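Local atomic coordinates of pentafunctional AROM polypeptide (Schizosaccharomyces pombe, PDB entry 5SWV), a protein that probably catalyses the dehydroquinate dehydratase and shikimate dehydrogenase steps of the shikimate pathway, as two of the five activities of the AROM polypeptide. Residues 208-222 / 230-243. Sequence-based numbering, arbitrary orientation.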
ATOM      1  N   GLN A 208     -15.329 -21.238   7.526  1.00 34.74           N
ATOM      2  CA  GLN A 208     -15.304 -19.819   7.139  1.00 34.10           C
ATOM      3  C   GLN A 208     -15.423 -18.827   8.306  1.00 34.41           C
ATOM      4  O   GLN A 208     -14.772 -17.781   8.290  1.00 33.70           O
ATOM      5  CB  GLN A 208     -16.351 -19.526   6.049  1.00 33.47           C
ATOM      6  CG  GLN A 208     -16.025 -20.206   4.716  1.00 32.76           C
ATOM      7  CD  GLN A 208     -16.984 -19.900   3.587  1.00 31.96           C
ATOM      8  OE1 GLN A 208     -16.955 -20.556   2.559  1.00 32.02           O
ATOM      9  NE2 GLN A 208     -17.832 -18.916   3.770  1.00 31.82           N
ATOM     10  N   LEU A 209     -16.224 -19.149   9.319  1.00 34.86           N
ATOM     11  CA  LEU A 209     -16.241 -18.327  10.537  1.00 35.33           C
ATOM     12  C   LEU A 209     -14.816 -18.079  11.102  1.00 35.66           C
ATOM     13  O   LEU A 209     -14.485 -16.941  11.478  1.00 36.11           O
ATOM     14  CB  LEU A 209     -17.113 -18.965  11.627  1.00 35.40           C
ATOM     15  CG  LEU A 209     -17.196 -18.206  12.959  1.00 35.74           C
ATOM     16  CD1 LEU A 209     -17.734 -16.792  12.808  1.00 35.44           C
ATOM     17  CD2 LEU A 209     -18.046 -18.970  13.950  1.00 36.71           C
ATOM     18  N   SER A 210     -13.991 -19.126  11.174  1.00 34.98           N
ATOM     19  CA  SER A 210     -12.685 -19.000  11.803  1.00 34.71           C
ATOM     20  C   SER A 210     -11.759 -18.075  11.011  1.00 34.25           C
ATOM     21  O   SER A 210     -10.950 -17.383  11.602  1.00 34.66           O
ATOM     22  CB  SER A 210     -12.025 -20.365  11.997  1.00 35.08           C
ATOM     23  OG  SER A 210     -11.633 -20.950  10.755  1.00 34.84           O
ATOM     24  N   ARG A 211     -11.873 -18.066   9.683  1.00 34.40           N
ATOM     25  CA  ARG A 211     -11.109 -17.125   8.829  1.00 34.36           C
ATOM     26  C   ARG A 211     -11.486 -15.682   9.145  1.00 34.76           C
ATOM     27  O   ARG A 211     -10.622 -14.811   9.277  1.00 35.79           O
ATOM     28  CB  ARG A 211     -11.386 -17.352   7.334  1.00 33.95           C
ATOM     29  CG  ARG A 211     -10.883 -18.665   6.749  1.00 33.93           C
ATOM     30  CD  ARG A 211     -11.375 -18.781   5.323  1.00 34.28           C
ATOM     31  NE  ARG A 211     -10.931 -19.976   4.610  1.00 34.64           N
ATOM     32  CZ  ARG A 211      -9.727 -20.159   4.075  1.00 34.74           C
ATOM     33  NH1 ARG A 211      -8.769 -19.241   4.193  1.00 35.68           N
ATOM     34  NH2 ARG A 211      -9.474 -21.292   3.427  1.00 34.81           N
ATOM     35  N   ILE A 212     -12.789 -15.458   9.271  1.00 34.72           N
ATOM     36  CA  ILE A 212     -13.353 -14.156   9.577  1.00 34.26           C
ATOM     37  C   ILE A 212     -12.849 -13.632  10.923  1.00 34.44           C
ATOM     38  O   ILE A 212     -12.505 -12.457  11.024  1.00 33.82           O
ATOM     39  CB  ILE A 212     -14.892 -14.239   9.504  1.00 34.43           C
ATOM     40  CG1 ILE A 212     -15.328 -14.359   8.037  1.00 34.13           C
ATOM     41  CG2 ILE A 212     -15.566 -13.050  10.175  1.00 35.18           C
ATOM     42  CD1 ILE A 212     -16.676 -15.028   7.854  1.00 34.32           C
ATOM     43  N   LEU A 213     -12.781 -14.510  11.924  1.00 35.00           N
ATOM     44  CA  LEU A 213     -12.278 -14.164  13.272  1.00 35.55           C
ATOM     45  C   LEU A 213     -10.751 -14.094  13.425  1.00 36.44           C
ATOM     46  O   LEU A 213     -10.252 -13.490  14.388  1.00 36.85           O
ATOM     47  CB  LEU A 213     -12.812 -15.162  14.312  1.00 35.42           C
ATOM     48  CG  LEU A 213     -14.334 -15.250  14.466  1.00 35.42           C
ATOM     49  CD1 LEU A 213     -14.707 -16.293  15.516  1.00 35.60           C
ATOM     50  CD2 LEU A 213     -14.932 -13.894  14.801  1.00 35.13           C
ATOM     51  N   ASN A 214     -10.009 -14.725  12.517  1.00 37.08           N
ATOM     52  CA  ASN A 214      -8.554 -14.630  12.531  1.00 37.88           C
ATOM     53  C   ASN A 214      -8.073 -13.247  12.070  1.00 38.79           C
ATOM     54  O   ASN A 214      -8.119 -12.925  10.891  1.00 39.39           O
ATOM     55  CB  ASN A 214      -7.957 -15.717  11.656  1.00 37.52           C
ATOM     56  CG  ASN A 214      -6.445 -15.652  11.620  1.00 37.14           C
ATOM     57  OD1 ASN A 214      -5.790 -16.012  12.572  1.00 36.33           O
ATOM     58  ND2 ASN A 214      -5.892 -15.169  10.520  1.00 37.75           N
ATOM     59  N   LYS A 215      -7.613 -12.428  13.004  1.00 40.39           N
ATOM     60  CA  LYS A 215      -7.310 -11.018  12.695  1.00 40.96           C
ATOM     61  C   LYS A 215      -5.954 -10.850  12.061  1.00 39.09           C
ATOM     62  O   LYS A 215      -5.804 -10.059  11.153  1.00 39.16           O
ATOM     63  CB  LYS A 215      -7.454 -10.150  13.942  1.00 42.45           C
ATOM     64  CG  LYS A 215      -8.912 -10.105  14.385  1.00 45.64           C
ATOM     65  CD  LYS A 215      -9.176  -9.241  15.609  1.00 48.16           C
ATOM     66  CE  LYS A 215      -8.361  -9.719  16.801  1.00 49.98           C
ATOM     67  NZ  LYS A 215      -9.081  -9.473  18.077  1.00 51.04           N
ATOM     68  N   PHE A 216      -4.990 -11.637  12.518  1.00 38.53           N
ATOM     69  CA  PHE A 216      -3.610 -11.523  12.084  1.00 38.47           C
ATOM     70  C   PHE A 216      -3.288 -12.348  10.838  1.00 38.75           C
ATOM     71  O   PHE A 216      -3.290 -13.577  10.883  1.00 37.36           O
ATOM     72  CB  PHE A 216      -2.689 -11.944  13.225  1.00 39.06           C
ATOM     73  CG  PHE A 216      -1.245 -11.804  12.902  1.00 38.72           C
ATOM     74  CD1 PHE A 216      -0.656 -10.548  12.875  1.00 39.08           C
ATOM     75  CD2 PHE A 216      -0.474 -12.923  12.601  1.00 39.03           C
ATOM     76  CE1 PHE A 216       0.694 -10.401  12.565  1.00 39.33           C
ATOM     77  CE2 PHE A 216       0.873 -12.788  12.286  1.00 39.90           C
ATOM     78  CZ  PHE A 216       1.460 -11.523  12.265  1.00 39.63           C
ATOM     79  N   MET A 217      -2.992 -11.646   9.738  1.00 40.45           N
ATOM     80  CA  MET A 217      -2.513 -12.235   8.457  1.00 40.66           C
ATOM     81  C   MET A 217      -3.400 -13.352   7.915  1.00 39.40           C
ATOM     82  O   MET A 217      -2.947 -14.483   7.729  1.00 38.97           O
ATOM     83  CB  MET A 217      -1.058 -12.718   8.575  1.00 41.50           C
ATOM     84  CG  MET A 217      -0.056 -11.609   8.843  1.00 43.18           C
ATOM     85  SD  MET A 217       1.646 -12.235   8.956  1.00 45.47           S
ATOM     86  CE  MET A 217       1.991 -12.536   7.221  1.00 44.47           C
ATOM     87  N   THR A 218      -4.661 -13.016   7.659  1.00 38.34           N
ATOM     88  CA  THR A 218      -5.603 -13.947   7.035  1.00 38.06           C
ATOM     89  C   THR A 218      -5.324 -14.006   5.542  1.00 36.73           C
ATOM     90  O   THR A 218      -5.112 -12.967   4.918  1.00 36.73           O
ATOM     91  CB  THR A 218      -7.070 -13.510   7.243  1.00 38.72           C
ATOM     92  OG1 THR A 218      -7.359 -13.468   8.640  1.00 39.39           O
ATOM     93  CG2 THR A 218      -8.026 -14.479   6.588  1.00 39.25           C
ATOM     94  N   PRO A 219      -5.304 -15.216   4.959  1.00 35.73           N
ATOM     95  CA  PRO A 219      -5.219 -15.254   3.500  1.00 35.36           C
ATOM     96  C   PRO A 219      -6.558 -14.956   2.847  1.00 34.96           C
ATOM     97  O   PRO A 219      -7.612 -15.365   3.344  1.00 36.33           O
ATOM     98  CB  PRO A 219      -4.761 -16.676   3.193  1.00 35.02           C
ATOM     99  CG  PRO A 219      -5.146 -17.459   4.381  1.00 35.46           C
ATOM    100  CD  PRO A 219      -5.058 -16.535   5.554  1.00 35.59           C
ATOM    101  N   VAL A 220      -6.477 -14.227   1.741  1.00 34.23           N
ATOM    102  CA  VAL A 220      -7.610 -13.881   0.919  1.00 33.77           C
ATOM    103  C   VAL A 220      -7.264 -14.121  -0.545  1.00 33.82           C
ATOM    104  O   VAL A 220      -6.092 -14.282  -0.905  1.00 33.31           O
ATOM    105  CB  VAL A 220      -8.030 -12.406   1.103  1.00 33.95           C
ATOM    106  CG1 VAL A 220      -8.394 -12.136   2.552  1.00 34.21           C
ATOM    107  CG2 VAL A 220      -6.950 -11.434   0.624  1.00 33.79           C
ATOM    108  N   THR A 221      -8.300 -14.124  -1.378  1.00 33.68           N
ATOM    109  CA  THR A 221      -8.161 -14.291  -2.813  1.00 33.91           C
ATOM    110  C   THR A 221      -8.904 -13.142  -3.494  1.00 34.74           C
ATOM    111  O   THR A 221      -9.323 -12.200  -2.815  1.00 34.36           O
ATOM    112  CB  THR A 221      -8.662 -15.682  -3.270  1.00 34.09           C
ATOM    113  OG1 THR A 221      -8.496 -15.810  -4.690  1.00 34.22           O
ATOM    114  CG2 THR A 221     -10.131 -15.914  -2.914  1.00 34.44           C
ATOM    115  N   HIS A 222      -9.047 -13.214  -4.819  1.00 36.23           N
ATOM    116  CA  HIS A 222      -9.727 -12.181  -5.612  1.00 38.03           C
ATOM    117  C   HIS A 222     -10.330 -12.812  -6.882  1.00 39.08           C
ATOM    118  O   HIS A 222      -9.751 -13.754  -7.423  1.00 39.97           O
ATOM    119  CB  HIS A 222      -8.717 -11.093  -5.964  1.00 38.98           C
ATOM    120  CG  HIS A 222      -9.313  -9.887  -6.616  1.00 39.79           C
ATOM    121  ND1 HIS A 222      -9.556  -9.819  -7.971  1.00 39.96           N
ATOM    122  CD2 HIS A 222      -9.696  -8.694  -6.104  1.00 39.80           C
ATOM    123  CE1 HIS A 222     -10.070  -8.640  -8.269  1.00 40.10           C
ATOM    124  NE2 HIS A 222     -10.169  -7.940  -7.153  1.00 40.25           N
ATOM    125  N   ALA A 230      -7.443 -22.512  -1.046  1.00 34.30           N
ATOM    126  CA  ALA A 230      -7.997 -23.587  -0.238  1.00 34.07           C
ATOM    127  C   ALA A 230      -9.512 -23.416  -0.032  1.00 33.63           C
ATOM    128  O   ALA A 230     -10.024 -22.305  -0.143  1.00 32.23           O
ATOM    129  CB  ALA A 230      -7.269 -23.647   1.096  1.00 33.69           C
ATOM    130  N   PRO A 231     -10.226 -24.524   0.264  1.00 34.24           N
ATOM    131  CA  PRO A 231     -11.674 -24.449   0.442  1.00 34.11           C
ATOM    132  C   PRO A 231     -12.062 -23.474   1.541  1.00 34.44           C
ATOM    133  O   PRO A 231     -11.471 -23.486   2.638  1.00 34.01           O
ATOM    134  CB  PRO A 231     -12.065 -25.875   0.851  1.00 34.06           C
ATOM    135  CG  PRO A 231     -10.963 -26.744   0.391  1.00 34.24           C
ATOM    136  CD  PRO A 231      -9.728 -25.896   0.504  1.00 34.55           C
ATOM    137  N   GLY A 232     -13.042 -22.634   1.236  1.00 34.60           N
ATOM    138  CA  GLY A 232     -13.577 -21.707   2.208  1.00 35.16           C
ATOM    139  C   GLY A 232     -12.962 -20.338   2.125  1.00 35.52           C
ATOM    140  O   GLY A 232     -13.352 -19.450   2.860  1.00 36.16           O
ATOM    141  N   GLN A 233     -12.015 -20.141   1.223  1.00 35.92           N
ATOM    142  CA  GLN A 233     -11.306 -18.878   1.161  1.00 35.81           C
ATOM    143  C   GLN A 233     -12.211 -17.772   0.663  1.00 35.11           C
ATOM    144  O   GLN A 233     -13.006 -17.983  -0.249  1.00 35.33           O
ATOM    145  CB  GLN A 233     -10.122 -18.997   0.234  1.00 36.77           C
ATOM    146  CG  GLN A 233      -9.202 -17.793   0.253  1.00 37.50           C
ATOM    147  CD  GLN A 233      -7.965 -18.028  -0.586  1.00 37.94           C
ATOM    148  OE1 GLN A 233      -7.976 -18.838  -1.528  1.00 37.25           O
ATOM    149  NE2 GLN A 233      -6.881 -17.323  -0.250  1.00 38.29           N
ATOM    150  N   LEU A 234     -12.044 -16.597   1.261  1.00 34.38           N
ATOM    151  CA  LEU A 234     -12.838 -15.412   0.964  1.00 33.52           C
ATOM    152  C   LEU A 234     -12.023 -14.339   0.245  1.00 32.13           C
ATOM    153  O   LEU A 234     -10.812 -14.306   0.359  1.00 31.39           O
ATOM    154  CB  LEU A 234     -13.345 -14.826   2.276  1.00 33.86           C
ATOM    155  CG  LEU A 234     -14.275 -15.713   3.097  1.00 34.48           C
ATOM    156  CD1 LEU A 234     -14.575 -15.080   4.457  1.00 34.66           C
ATOM    157  CD2 LEU A 234     -15.568 -15.992   2.327  1.00 34.60           C
ATOM    158  N   THR A 235     -12.709 -13.459  -0.474  1.00 31.44           N
ATOM    159  CA  THR A 235     -12.098 -12.271  -1.036  1.00 31.47           C
ATOM    160  C   THR A 235     -12.067 -11.208   0.053  1.00 32.35           C
ATOM    161  O   THR A 235     -12.704 -11.378   1.108  1.00 33.07           O
ATOM    162  CB  THR A 235     -12.837 -11.739  -2.286  1.00 30.94           C
ATOM    163  OG1 THR A 235     -14.158 -11.301  -1.949  1.00 30.57           O
ATOM    164  CG2 THR A 235     -12.916 -12.792  -3.364  1.00 30.97           C
ATOM    165  N   VAL A 236     -11.329 -10.121  -0.196  1.00 32.09           N
ATOM    166  CA  VAL A 236     -11.269  -8.995   0.746  1.00 32.10           C
ATOM    167  C   VAL A 236     -12.647  -8.380   0.950  1.00 32.42           C
ATOM    168  O   VAL A 236     -13.029  -8.061   2.079  1.00 32.77           O
ATOM    169  CB  VAL A 236     -10.229  -7.918   0.316  1.00 31.83           C
ATOM    170  CG1 VAL A 236     -10.430  -6.590   1.043  1.00 31.61           C
ATOM    171  CG2 VAL A 236      -8.827  -8.430   0.595  1.00 31.74           C
ATOM    172  N   LYS A 237     -13.378  -8.211  -0.142  1.00 32.94           N
ATOM    173  CA  LYS A 237     -14.735  -7.688  -0.071  1.00 34.00           C
ATOM    174  C   LYS A 237     -15.636  -8.549   0.818  1.00 33.91           C
ATOM    175  O   LYS A 237     -16.338  -8.048   1.699  1.00 33.62           O
ATOM    176  CB  LYS A 237     -15.337  -7.608  -1.462  1.00 34.69           C
ATOM    177  CG  LYS A 237     -16.624  -6.825  -1.472  1.00 35.99           C
ATOM    178  CD  LYS A 237     -17.254  -6.856  -2.842  1.00 37.34           C
ATOM    179  CE  LYS A 237     -18.392  -5.858  -2.919  1.00 38.20           C
ATOM    180  NZ  LYS A 237     -19.460  -6.350  -3.824  1.00 39.38           N
ATOM    181  N   GLN A 238     -15.601  -9.847   0.562  1.00 33.80           N
ATOM    182  CA  GLN A 238     -16.386 -10.799   1.318  1.00 34.33           C
ATOM    183  C   GLN A 238     -15.990 -10.788   2.775  1.00 34.61           C
ATOM    184  O   GLN A 238     -16.847 -10.850   3.658  1.00 34.78           O
ATOM    185  CB  GLN A 238     -16.185 -12.204   0.767  1.00 34.32           C
ATOM    186  CG  GLN A 238     -16.788 -12.443  -0.610  1.00 34.38           C
ATOM    187  CD  GLN A 238     -16.541 -13.866  -1.102  1.00 34.80           C
ATOM    188  OE1 GLN A 238     -15.396 -14.332  -1.229  1.00 33.54           O
ATOM    189  NE2 GLN A 238     -17.631 -14.581  -1.364  1.00 35.51           N
ATOM    190  N   LEU A 239     -14.684 -10.717   3.014  1.00 34.96           N
ATOM    191  CA  LEU A 239     -14.151 -10.763   4.366  1.00 35.05           C
ATOM    192  C   LEU A 239     -14.653  -9.606   5.195  1.00 34.84           C
ATOM    193  O   LEU A 239     -15.026  -9.801   6.338  1.00 35.12           O
ATOM    194  CB  LEU A 239     -12.622 -10.770   4.365  1.00 35.07           C
ATOM    195  CG  LEU A 239     -11.935 -10.880   5.740  1.00 35.60           C
ATOM    196  CD1 LEU A 239     -12.243 -12.195   6.439  1.00 35.68           C
ATOM    197  CD2 LEU A 239     -10.425 -10.718   5.599  1.00 36.02           C
ATOM    198  N   ASN A 240     -14.650  -8.408   4.620  1.00 34.95           N
ATOM    199  CA  ASN A 240     -15.183  -7.230   5.311  1.00 35.08           C
ATOM    200  C   ASN A 240     -16.702  -7.326   5.482  1.00 35.30           C
ATOM    201  O   ASN A 240     -17.233  -7.117   6.569  1.00 35.31           O
ATOM    202  CB  ASN A 240     -14.832  -5.956   4.552  1.00 35.12           C
ATOM    203  CG  ASN A 240     -13.348  -5.627   4.594  1.00 35.02           C
ATOM    204  OD1 ASN A 240     -12.673  -5.861   5.600  1.00 34.80           O
ATOM    205  ND2 ASN A 240     -12.839  -5.056   3.505  1.00 34.90           N
ATOM    206  N   GLU A 241     -17.394  -7.662   4.405  1.00 35.33           N
ATOM    207  CA  GLU A 241     -18.820  -7.874   4.482  1.00 36.31           C
ATOM    208  C   GLU A 241     -19.223  -8.811   5.621  1.00 35.55           C
ATOM    209  O   GLU A 241     -20.171  -8.539   6.349  1.00 35.00           O
ATOM    210  CB  GLU A 241     -19.329  -8.417   3.166  1.00 37.63           C
ATOM    211  CG  GLU A 241     -19.464  -7.344   2.119  1.00 39.10           C
ATOM    212  CD  GLU A 241     -19.869  -7.898   0.763  1.00 41.27           C
ATOM    213  OE1 GLU A 241     -19.666  -9.117   0.510  1.00 41.54           O
ATOM    214  OE2 GLU A 241     -20.385  -7.096  -0.063  1.00 43.04           O
ATOM    215  N   ALA A 242     -18.489  -9.902   5.772  1.00 34.91           N
ATOM    216  CA  ALA A 242     -18.754 -10.861   6.833  1.00 34.90           C
ATOM    217  C   ALA A 242     -18.480 -10.254   8.209  1.00 34.77           C
ATOM    218  O   ALA A 242     -19.319 -10.336   9.115  1.00 34.98           O
ATOM    219  CB  ALA A 242     -17.912 -12.107   6.635  1.00 34.98           C
ATOM    220  N   ARG A 243     -17.316  -9.622   8.348  1.00 34.03           N
ATOM    221  CA  ARG A 243     -16.940  -8.962   9.598  1.00 33.51           C
ATOM    222  C   ARG A 243     -17.913  -7.871  10.033  1.00 33.28           C
ATOM    223  O   ARG A 243     -18.093  -7.640  11.224  1.00 32.56           O
ATOM    224  CB  ARG A 243     -15.524  -8.405   9.498  1.00 33.55           C
ATOM    225  CG  ARG A 243     -14.483  -9.502   9.606  1.00 33.75           C
ATOM    226  CD  ARG A 243     -13.073  -9.027   9.320  1.00 33.86           C
ATOM    227  NE  ARG A 243     -12.120 -10.121   9.538  1.00 34.45           N
ATOM    228  CZ  ARG A 243     -10.821 -10.089   9.242  1.00 34.47           C
ATOM    229  NH1 ARG A 243     -10.256  -9.003   8.705  1.00 34.41           N
ATOM    230  NH2 ARG A 243     -10.072 -11.164   9.486  1.00 34.76           N
TER
HETATM  231  O   HOH W   1     -15.544 -19.432   0.532  1.00 42.07           O
HETATM  232  O   HOH W   2      -9.911  -9.541  -2.671  1.00 37.18           O
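R243 reaches from helix 236-243 to I212 near the C-terminal end of helix 208-213, in the type I dehydroquinase TIM barrel. The two helices cross at 88°, and 218-220 is the eighth barrel strand, beside 13-17. The R243 side chain, extended from CG to NE, runs alongside I212 in the opposite direction and grips one carbonyl side-on. R243 NE lies 2.8 Å from I212 O, in the carbonyl plane on a lone pair, while R243 NH2 approaches the same oxygen from above that plane. L239 CD2 lies over one face of this guanidinium, towards the rim, while the edge is turned to backbone carbonyls. I212 CD1 meets A242 CB at 3.4 Å, I212 CG1 meets L234 CD1, and V220 CG2 packs against V236 CG2 at 3.5 Å. Next to V220, T221 N donates to L234 O (3.1 Å), just ahead of the capping box of T235 and Q238. Buried R211 runs to the type II turn of A230 to Q233: Q233 CA sits over the centre of its guanidinium, and R211 NH2 donates in the guanidinium plane to P231 O at 3.1 Å.

The partly exposed margin at Q208 is looser and hydrated: Q208 NE2 lies 4.0 Å from L234 CD2, and a water donates to both Q208 OE1 and Q233 O.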